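Local coordinates for protein ribokinase (Cryptococcus neoformans var. grubii serotype A, PDB 6CW5) that probably phosphorylates D-ribose at its O-5 hydroxyl, using ATP and magnesium, to give D-ribose 5-phosphate, at residues 165-170 with 189-194. Sequence-based numbering, arbitrary orientation.
Sequences PLTSVF and LSWLIV
Ser-168 and Ser-190 interlock where two parallel strands come together, each side chain bonding to the other's backbone. The NH of Ser-168 donates to OG of Ser-190 at 2.9 Å, and the NH of Ser-190 donates to OG of Ser-168 at 3.0 Å. With chi1 51°, the Ser-168 hydroxyl sits between its own backbone N and carbonyl carbon, where it also meets the carbonyl oxygen of His-188 in a hydrogen bond. Serine suits both places: its short side chain keeps the hydroxyl close to the main chain, within bonding distance of the facing serine's NH.

From here the ladder is regular: Trp-191 N to Ser-168 O, Phe-170 N to Trp-191 O, and a nearly straight bond from Ile-193 N to Phe-170 O (2.9 Å, 176°). On one face, CG2 of Val-169 lies 3.9 Å from CB of Trp-191, while its CG1 packs on CD1 of Ile-193 at 3.6 Å. Branched Val-169 can thus serve two partners. The broad indole meets CG2 of Thr-167 at its edge, through CD1, and still reaches helix 279-292, where Phe-287 packs edge-to-face on it.

On the other face, Leu-189 crosses Phe-170 at about a right angle and presses CD1 to within 3.4 Å of the phenylalanine CB. Leu-192 instead runs beside Phe-170, pointing the same way, with CD1 4.1 Å from ring atom CD2. The large apolar ring can thus meet both forked leucines while Phe-184 stacks on it.

The pair belongs to the beta-alpha-beta unit of strand 167-170, helix 178-183 and strand 191-195, inside the large sheet of the PfkB fold. Ile-193 lies near Thr-246, which binds ADP in this enzyme. Serine hydroxyls thus tie main chain at the strand entrance, and farther on apolar side chains pack on both faces.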
loop_
_atom_site.group_PDB
_atom_site.type_symbol
_atom_site.label_atom_id
_atom_site.label_comp_id
_atom_site.label_asym_id
_atom_site.label_seq_id
_atom_site.Cartn_x
_atom_site.Cartn_y
_atom_site.Cartn_z
ATOM N N PRO A 165 11.477 -9.596 14.954
ATOM C CA PRO A 165 10.966 -8.338 14.393
ATOM C C PRO A 165 12.076 -7.307 14.250
ATOM O O PRO A 165 12.982 -7.219 15.080
ATOM C CB PRO A 165 9.926 -7.880 15.431
ATOM C CG PRO A 165 9.588 -9.087 16.228
ATOM C CD PRO A 165 10.824 -9.943 16.236
ATOM N N LEU A 166 11.988 -6.502 13.199
ATOM C CA LEU A 166 12.898 -5.374 13.101
ATOM C C LEU A 166 12.556 -4.349 14.166
ATOM O O LEU A 166 11.445 -4.313 14.688
ATOM C CB LEU A 166 12.799 -4.692 11.733
ATOM C CG LEU A 166 13.581 -5.371 10.594
ATOM C CD1 LEU A 166 13.071 -6.758 10.279
ATOM C CD2 LEU A 166 13.460 -4.498 9.376
ATOM N N THR A 167 13.507 -3.472 14.440
ATOM C CA THR A 167 13.231 -2.278 15.226
ATOM C C THR A 167 12.710 -1.218 14.271
ATOM O O THR A 167 13.441 -0.761 13.387
ATOM C CB THR A 167 14.494 -1.804 15.934
ATOM O OG1 THR A 167 14.953 -2.813 16.837
ATOM C CG2 THR A 167 14.198 -0.534 16.701
ATOM N N SER A 168 11.445 -0.850 14.406
ATOM C CA SER A 168 10.845 0.097 13.473
ATOM C C SER A 168 10.625 1.434 14.165
ATOM O O SER A 168 10.255 1.482 15.338
ATOM C CB SER A 168 9.527 -0.436 12.934
ATOM O OG SER A 168 8.726 -0.828 14.036
ATOM N N VAL A 169 10.815 2.515 13.411
ATOM C CA VAL A 169 10.788 3.883 13.921
ATOM C C VAL A 169 9.934 4.697 12.964
ATOM O O VAL A 169 10.171 4.672 11.755
ATOM C CB VAL A 169 12.213 4.467 14.022
ATOM C CG1 VAL A 169 12.183 5.879 14.557
ATOM C CG2 VAL A 169 13.091 3.595 14.908
ATOM N N PHE A 170 8.915 5.383 13.491
ATOM C CA PHE A 170 7.941 6.070 12.643
ATOM C C PHE A 170 7.834 7.527 13.057
ATOM O O PHE A 170 7.755 7.828 14.250
ATOM C CB PHE A 170 6.602 5.374 12.781
ATOM C CG PHE A 170 5.443 6.048 12.079
ATOM C CD1 PHE A 170 5.492 6.351 10.725
ATOM C CD2 PHE A 170 4.247 6.260 12.769
ATOM C CE1 PHE A 170 4.394 6.902 10.081
ATOM C CE2 PHE A 170 3.160 6.832 12.138
ATOM C CZ PHE A 170 3.221 7.133 10.781
ATOM N N LEU A 189 5.114 -1.304 15.855
ATOM C CA LEU A 189 6.039 -0.181 15.853
ATOM C C LEU A 189 6.905 -0.192 17.105
ATOM O O LEU A 189 6.385 -0.266 18.223
ATOM C CB LEU A 189 5.260 1.131 15.785
ATOM C CG LEU A 189 6.146 2.346 15.716
ATOM C CD1 LEU A 189 6.893 2.347 14.383
ATOM C CD2 LEU A 189 5.233 3.587 15.840
ATOM N N SER A 190 8.224 -0.085 16.922
ATOM C CA SER A 190 9.088 -0.043 18.105
ATOM C C SER A 190 9.172 1.355 18.702
ATOM O O SER A 190 9.189 1.497 19.932
ATOM C CB SER A 190 10.504 -0.521 17.776
ATOM O OG SER A 190 10.491 -1.735 17.026
ATOM N N TRP A 191 9.296 2.382 17.851
ATOM C CA TRP A 191 9.503 3.754 18.310
ATOM C C TRP A 191 8.659 4.730 17.514
ATOM O O TRP A 191 8.662 4.696 16.282
ATOM C CB TRP A 191 10.965 4.180 18.177
ATOM C CG TRP A 191 11.865 3.546 19.189
ATOM C CD1 TRP A 191 12.673 2.462 19.022
ATOM C CD2 TRP A 191 12.047 3.989 20.534
ATOM N NE1 TRP A 191 13.359 2.203 20.199
ATOM C CE2 TRP A 191 12.983 3.131 21.139
ATOM C CE3 TRP A 191 11.500 5.040 21.284
ATOM C CZ2 TRP A 191 13.396 3.289 22.462
ATOM C CZ3 TRP A 191 11.915 5.205 22.597
ATOM C CH2 TRP A 191 12.850 4.325 23.173
ATOM N N LEU A 192 7.970 5.620 18.221
ATOM C CA LEU A 192 7.295 6.758 17.606
ATOM C C LEU A 192 8.107 8.008 17.913
ATOM O O LEU A 192 8.424 8.264 19.078
ATOM C CB LEU A 192 5.872 6.904 18.164
ATOM C CG LEU A 192 5.117 8.208 17.854
ATOM C CD1 LEU A 192 4.679 8.211 16.366
ATOM C CD2 LEU A 192 3.892 8.345 18.766
ATOM N N ILE A 193 8.414 8.803 16.886
ATOM C CA ILE A 193 9.092 10.086 17.060
ATOM C C ILE A 193 8.129 11.185 16.635
ATOM O O ILE A 193 7.715 11.239 15.468
ATOM C CB ILE A 193 10.392 10.181 16.251
ATOM C CG1 ILE A 193 11.336 9.041 16.592
ATOM C CG2 ILE A 193 11.098 11.514 16.574
ATOM C CD1 ILE A 193 12.697 9.191 15.880
ATOM N N VAL A 194 7.799 12.074 17.570
ATOM C CA VAL A 194 6.897 13.203 17.330
ATOM C C VAL A 194 7.467 14.450 17.986
ATOM O O VAL A 194 8.303 14.368 18.884
ATOM C CB VAL A 194 5.483 12.943 17.907
ATOM C CG1 VAL A 194 4.751 11.907 17.045
ATOM C CG2 VAL A 194 5.557 12.472 19.401
#